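Long-range contact in conserved hypothetical protein (Streptococcus pneumoniae, PDB 2GK4), which is of unknown function but probably acts as a phosphopantothenoylcysteine synthetase in coenzyme A biosynthesis, as its family relatives do: residues L157-L171 with N182-I195. Numbering follows the deposited sequence. Where two conformers were deposited one is given.
Sequences LIGFKLLVDVTEDHL and NQADLIIANDLTQI
G159 and I188 sit at the middle of two neighbouring parallel strands, 157-163 and 186-191, the paired strands of a beta-alpha-beta crossover in a Rossmann-like alpha-beta-alpha sandwich; helix 168-182 makes the connection. From G159 onward the strand ladder is regular: I188 N reaches G159 O at 2.8 Å, and I188 O in turn accepts from K161 N. The tight part is formed by the buried I158, L186, I187, I188, A189 and L171. On one face I158 CG2 lies against L186 CD2, and F160 runs beside I188 and turns a ring face to I188 CB, a CH-pi contact 4.1 Å from the centroid, while I188 CG2 touches F160 CE2; strand 87-90 and F204 extend this layer. On the other face the crossover helix closes down: L171, its CG anti to the backbone N (chi1 -164°), sets CG 3.6 Å from A189 CB, and I187 CD1 bends over the backbone of G159, where no side chain intervenes. Beside A184, D185 N binds L157 O, and in one of its two conformers D185 OD1 also accepts from L157 N.

L162, V164, D165 and T193 form the exposed fringe. L162 and V164 lean on N190 and L192 with their methyl groups, and S19 of the second subunit also packs on V164 and L192. The N190 and D191 side chains are buried and carry hydrogen bonds. With CG between its backbone N and carbonyl carbon (chi1 60°), the N190 amide reaches across to strand 157-163, where ND2 joins the backbone N of N190 on K161 O, arriving above the carbonyl plane; OD1 binds a glycerol, probably from the crystallisation liquor. The D191 carboxylate ties down the turn 164-166 that follows strand 157-163: V166 N meets OD2 at 3.0 Å, while OD1 is gripped from opposite faces of its plane by D165 N and, in an Asx turn, by T193 N, each at 2.9 Å.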
loop_
_atom_site.group_PDB
_atom_site.type_symbol
_atom_site.label_atom_id
_atom_site.label_comp_id
_atom_site.label_asym_id
_atom_site.label_seq_id
_atom_site.Cartn_x
_atom_site.Cartn_y
_atom_site.Cartn_z
ATOM N N LEU A 157 -25.928 12.227 -7.565
ATOM C CA LEU A 157 -24.973 11.218 -7.108
ATOM C C LEU A 157 -24.703 10.183 -8.188
ATOM O O LEU A 157 -25.610 9.457 -8.616
ATOM C CB LEU A 157 -25.479 10.513 -5.865
ATOM C CG LEU A 157 -24.730 9.300 -5.332
ATOM C CD1 LEU A 157 -23.237 9.639 -5.103
ATOM C CD2 LEU A 157 -25.430 8.871 -4.003
ATOM N N ILE A 158 -23.445 10.079 -8.572
ATOM C CA ILE A 158 -23.035 9.114 -9.559
ATOM C C ILE A 158 -22.031 8.189 -8.918
ATOM O O ILE A 158 -21.004 8.627 -8.367
ATOM C CB ILE A 158 -22.425 9.787 -10.821
ATOM C CG1 ILE A 158 -23.494 10.649 -11.499
ATOM C CG2 ILE A 158 -21.879 8.691 -11.749
ATOM C CD1 ILE A 158 -22.969 11.845 -12.272
ATOM N N GLY A 159 -22.349 6.903 -8.934
ATOM C CA GLY A 159 -21.411 5.908 -8.388
ATOM C C GLY A 159 -20.962 4.914 -9.439
ATOM O O GLY A 159 -21.385 4.993 -10.610
ATOM N N PHE A 160 -20.096 3.993 -9.005
ATOM C CA PHE A 160 -19.553 2.921 -9.840
ATOM C C PHE A 160 -19.770 1.594 -9.157
ATOM O O PHE A 160 -19.936 1.526 -7.938
ATOM C CB PHE A 160 -18.039 3.138 -10.058
ATOM C CG PHE A 160 -17.728 4.217 -11.037
ATOM C CD1 PHE A 160 -17.791 5.552 -10.668
ATOM C CD2 PHE A 160 -17.385 3.897 -12.351
ATOM C CE1 PHE A 160 -17.532 6.567 -11.605
ATOM C CE2 PHE A 160 -17.094 4.897 -13.275
ATOM C CZ PHE A 160 -17.191 6.236 -12.895
ATOM N N LYS A 161 -19.799 0.526 -9.941
ATOM C CA LYS A 161 -19.866 -0.801 -9.402
ATOM C C LYS A 161 -18.984 -1.682 -10.253
ATOM O O LYS A 161 -19.159 -1.742 -11.469
ATOM C CB LYS A 161 -21.311 -1.305 -9.426
ATOM C CG LYS A 161 -21.497 -2.737 -8.948
ATOM C CD LYS A 161 -21.139 -2.875 -7.470
ATOM C CE LYS A 161 -22.120 -2.126 -6.597
ATOM N NZ LYS A 161 -21.664 -2.161 -5.174
ATOM N N LEU A 162 -18.040 -2.356 -9.616
ATOM C CA LEU A 162 -17.040 -3.151 -10.337
ATOM C C LEU A 162 -17.122 -4.583 -9.828
ATOM O O LEU A 162 -16.865 -4.859 -8.635
ATOM C CB LEU A 162 -15.622 -2.569 -10.122
ATOM C CG LEU A 162 -14.427 -3.346 -10.676
ATOM C CD1 LEU A 162 -14.476 -3.349 -12.209
ATOM C CD2 LEU A 162 -13.089 -2.777 -10.171
ATOM N N LEU A 163 -17.496 -5.489 -10.724
ATOM C CA LEU A 163 -17.553 -6.906 -10.395
ATOM C C LEU A 163 -16.530 -7.638 -11.241
ATOM O O LEU A 163 -15.875 -7.027 -12.080
ATOM C CB LEU A 163 -18.952 -7.459 -10.639
ATOM C CG LEU A 163 -20.067 -6.762 -9.852
ATOM C CD1 LEU A 163 -21.383 -7.426 -10.216
ATOM C CD2 LEU A 163 -19.858 -6.804 -8.330
ATOM N N VAL A 164 -16.418 -8.946 -11.043
ATOM C CA VAL A 164 -15.409 -9.734 -11.757
ATOM C C VAL A 164 -16.053 -11.003 -12.340
ATOM O O VAL A 164 -16.555 -11.845 -11.590
ATOM C CB VAL A 164 -14.213 -10.122 -10.833
ATOM C CG1 VAL A 164 -13.094 -10.728 -11.688
ATOM C CG2 VAL A 164 -13.650 -8.889 -10.065
ATOM N N ASP A 165 -16.052 -11.103 -13.667
ATOM C CA ASP A 165 -16.482 -12.284 -14.428
ATOM C C ASP A 165 -17.960 -12.609 -14.205
ATOM O O ASP A 165 -18.305 -13.689 -13.726
ATOM C CB ASP A 165 -15.601 -13.510 -14.129
ATOM C CG ASP A 165 -15.517 -14.479 -15.310
ATOM O OD1 ASP A 165 -16.187 -14.246 -16.342
ATOM O OD2 ASP A 165 -14.772 -15.476 -15.202
ATOM N N VAL A 166 -18.819 -11.654 -14.551
ATOM C CA VAL A 166 -20.258 -11.798 -14.366
ATOM C C VAL A 166 -20.988 -11.522 -15.695
ATOM O O VAL A 166 -20.420 -10.912 -16.617
ATOM C CB VAL A 166 -20.756 -10.822 -13.268
ATOM C CG1 VAL A 166 -20.128 -11.182 -11.885
ATOM C CG2 VAL A 166 -20.416 -9.360 -13.634
ATOM N N THR A 167 -22.264 -11.904 -15.790
ATOM C CA THR A 167 -23.037 -11.532 -16.981
ATOM C C THR A 167 -23.377 -10.051 -16.881
ATOM O O THR A 167 -23.419 -9.475 -15.775
ATOM C CB THR A 167 -24.356 -12.298 -17.104
ATOM O OG1 THR A 167 -25.216 -11.940 -16.012
ATOM C CG2 THR A 167 -24.099 -13.791 -17.120
ATOM N N GLU A 168 -23.650 -9.426 -18.021
ATOM C CA GLU A 168 -24.104 -8.037 -17.969
ATOM C C GLU A 168 -25.451 -7.871 -17.290
ATOM O O GLU A 168 -25.674 -6.879 -16.649
ATOM C CB GLU A 168 -24.062 -7.388 -19.362
ATOM C CG GLU A 168 -22.642 -7.357 -19.910
ATOM C CD GLU A 168 -22.478 -6.437 -21.119
ATOM O OE1 GLU A 168 -23.471 -6.200 -21.865
ATOM O OE2 GLU A 168 -21.333 -5.979 -21.325
ATOM N N ASP A 169 -26.354 -8.849 -17.396
ATOM C CA ASP A 169 -27.627 -8.739 -16.703
ATOM C C ASP A 169 -27.413 -8.760 -15.170
ATOM O O ASP A 169 -28.118 -8.071 -14.430
ATOM C CB ASP A 169 -28.599 -9.847 -17.151
ATOM C CG ASP A 169 -29.220 -9.569 -18.529
ATOM O OD1 ASP A 169 -29.242 -8.394 -18.959
ATOM O OD2 ASP A 169 -29.704 -10.525 -19.182
ATOM N N HIS A 170 -26.422 -9.523 -14.707
ATOM C CA HIS A 170 -26.143 -9.594 -13.260
ATOM C C HIS A 170 -25.564 -8.262 -12.811
ATOM O O HIS A 170 -25.940 -7.727 -11.757
ATOM C CB HIS A 170 -25.188 -10.746 -12.926
ATOM C CG HIS A 170 -24.791 -10.812 -11.477
ATOM N ND1 HIS A 170 -25.685 -11.121 -10.476
ATOM C CD2 HIS A 170 -23.596 -10.618 -10.867
ATOM C CE1 HIS A 170 -25.057 -11.120 -9.312
ATOM N NE2 HIS A 170 -23.794 -10.805 -9.520
ATOM N N LEU A 171 -24.698 -7.709 -13.659
ATOM C CA LEU A 171 -24.055 -6.432 -13.411
ATOM C C LEU A 171 -25.143 -5.364 -13.244
ATOM O O LEU A 171 -25.096 -4.564 -12.314
ATOM C CB LEU A 171 -23.121 -6.112 -14.582
ATOM C CG LEU A 171 -22.031 -5.061 -14.533
ATOM C CD1 LEU A 171 -21.208 -5.166 -13.230
ATOM C CD2 LEU A 171 -21.107 -5.174 -15.784
ATOM N N ASN A 182 -28.441 3.698 -2.353
ATOM C CA ASN A 182 -27.703 4.965 -2.209
ATOM C C ASN A 182 -28.466 6.187 -2.674
ATOM O O ASN A 182 -27.941 7.311 -2.647
ATOM C CB ASN A 182 -26.372 4.884 -2.963
ATOM C CG ASN A 182 -25.417 3.896 -2.343
ATOM O OD1 ASN A 182 -25.074 4.007 -1.172
ATOM N ND2 ASN A 182 -24.973 2.927 -3.125
ATOM N N GLN A 183 -29.703 5.976 -3.120
ATOM C CA GLN A 183 -30.449 7.022 -3.817
ATOM C C GLN A 183 -29.572 7.683 -4.871
ATOM O O GLN A 183 -29.634 8.912 -5.104
ATOM C CB GLN A 183 -30.975 8.077 -2.844
ATOM C CG GLN A 183 -31.685 7.507 -1.659
ATOM C CD GLN A 183 -32.100 8.586 -0.689
ATOM O OE1 GLN A 183 -32.832 9.511 -1.055
ATOM N NE2 GLN A 183 -31.636 8.476 0.558
ATOM N N ALA A 184 -28.740 6.867 -5.511
ATOM C CA ALA A 184 -27.887 7.360 -6.557
ATOM C C ALA A 184 -28.747 7.559 -7.766
ATOM O O ALA A 184 -29.803 6.905 -7.931
ATOM C CB ALA A 184 -26.725 6.370 -6.854
ATOM N N ASP A 185 -28.258 8.439 -8.614
ATOM C CA ASP A 185 -28.924 8.860 -9.791
ATOM C C ASP A 185 -28.506 7.939 -10.966
ATOM O O ASP A 185 -29.309 7.569 -11.832
ATOM C CB ASP A 185 -28.548 10.319 -9.971
ATOM C CG ASP A 185 -29.203 11.232 -8.901
ATOM O OD1 ASP A 185 -28.732 11.386 -7.696
ATOM O OD2 ASP A 185 -30.237 11.794 -9.293
ATOM N N LEU A 186 -27.254 7.505 -10.910
ATOM C CA LEU A 186 -26.597 6.789 -11.978
ATOM C C LEU A 186 -25.537 5.930 -11.334
ATOM O O LEU A 186 -24.804 6.407 -10.461
ATOM C CB LEU A 186 -25.934 7.774 -12.941
ATOM C CG LEU A 186 -24.962 7.214 -13.985
ATOM C CD1 LEU A 186 -25.735 6.271 -14.956
ATOM C CD2 LEU A 186 -24.304 8.381 -14.777
ATOM N N ILE A 187 -25.475 4.659 -11.745
ATOM C CA ILE A 187 -24.352 3.787 -11.387
ATOM C C ILE A 187 -23.685 3.294 -12.667
ATOM O O ILE A 187 -24.335 2.688 -13.538
ATOM C CB ILE A 187 -24.796 2.546 -10.530
ATOM C CG1 ILE A 187 -25.346 2.935 -9.145
ATOM C CG2 ILE A 187 -23.653 1.596 -10.330
ATOM C CD1 ILE A 187 -24.360 3.648 -8.228
ATOM N N ILE A 188 -22.383 3.532 -12.778
ATOM C CA ILE A 188 -21.604 3.064 -13.915
ATOM C C ILE A 188 -21.009 1.704 -13.534
ATOM O O ILE A 188 -20.087 1.603 -12.688
ATOM C CB ILE A 188 -20.562 4.104 -14.328
ATOM C CG1 ILE A 188 -21.270 5.414 -14.741
ATOM C CG2 ILE A 188 -19.631 3.577 -15.462
ATOM C CD1 ILE A 188 -20.343 6.572 -14.919
ATOM N N ALA A 189 -21.573 0.660 -14.121
ATOM C CA ALA A 189 -21.213 -0.709 -13.766
ATOM C C ALA A 189 -20.198 -1.255 -14.774
ATOM O O ALA A 189 -20.282 -0.956 -15.960
ATOM C CB ALA A 189 -22.456 -1.597 -13.724
ATOM N N ASN A 190 -19.237 -2.019 -14.289
ATOM C CA ASN A 190 -18.225 -2.597 -15.161
ATOM C C ASN A 190 -17.657 -3.886 -14.600
ATOM O O ASN A 190 -17.771 -4.148 -13.396
ATOM C CB ASN A 190 -17.152 -1.565 -15.537
ATOM C CG ASN A 190 -16.376 -0.971 -14.317
ATOM O OD1 ASN A 190 -15.219 -0.600 -14.481
ATOM N ND2 ASN A 190 -17.008 -0.821 -13.161
ATOM N N ASP A 191 -17.065 -4.679 -15.494
ATOM C CA ASP A 191 -16.562 -6.008 -15.186
ATOM C C ASP A 191 -15.060 -5.903 -15.421
ATOM O O ASP A 191 -14.593 -5.428 -16.471
ATOM C CB ASP A 191 -17.212 -7.035 -16.136
ATOM C CG ASP A 191 -16.847 -8.477 -15.822
ATOM O OD1 ASP A 191 -15.725 -8.750 -15.306
ATOM O OD2 ASP A 191 -17.693 -9.355 -16.132
ATOM N N LEU A 192 -14.303 -6.286 -14.395
ATOM C CA LEU A 192 -12.862 -6.259 -14.457
ATOM C C LEU A 192 -12.318 -6.966 -15.706
ATOM O O LEU A 192 -11.287 -6.557 -16.263
ATOM C CB LEU A 192 -12.271 -6.927 -13.213
ATOM C CG LEU A 192 -10.743 -6.780 -13.069
ATOM C CD1 LEU A 192 -10.340 -5.311 -12.881
ATOM C CD2 LEU A 192 -10.321 -7.604 -11.870
ATOM N N THR A 193 -13.008 -8.015 -16.130
ATOM C CA THR A 193 -12.525 -8.859 -17.226
ATOM C C THR A 193 -12.815 -8.217 -18.582
ATOM O O THR A 193 -12.390 -8.732 -19.606
ATOM C CB THR A 193 -13.142 -10.293 -17.191
ATOM O OG1 THR A 193 -14.532 -10.228 -17.535
ATOM C CG2 THR A 193 -12.975 -10.943 -15.824
ATOM N N GLN A 194 -13.501 -7.075 -18.595
ATOM C CA GLN A 194 -13.809 -6.394 -19.853
ATOM C C GLN A 194 -13.105 -5.039 -19.937
ATOM O O GLN A 194 -13.481 -4.152 -20.713
ATOM C CB GLN A 194 -15.339 -6.302 -20.056
ATOM C CG GLN A 194 -16.012 -7.695 -20.059
ATOM C CD GLN A 194 -15.644 -8.589 -21.266
ATOM O OE1 GLN A 194 -15.622 -9.831 -21.158
ATOM N NE2 GLN A 194 -15.358 -7.971 -22.399
ATOM N N ILE A 195 -12.016 -4.918 -19.175
ATOM C CA ILE A 195 -11.170 -3.731 -19.202
ATOM C C ILE A 195 -9.798 -4.150 -19.778
ATOM O O ILE A 195 -9.238 -5.200 -19.407
ATOM C CB ILE A 195 -10.966 -3.154 -17.766
ATOM C CG1 ILE A 195 -12.315 -2.768 -17.128
ATOM C CG2 ILE A 195 -9.969 -1.971 -17.799
ATOM C CD1 ILE A 195 -12.221 -2.338 -15.627
#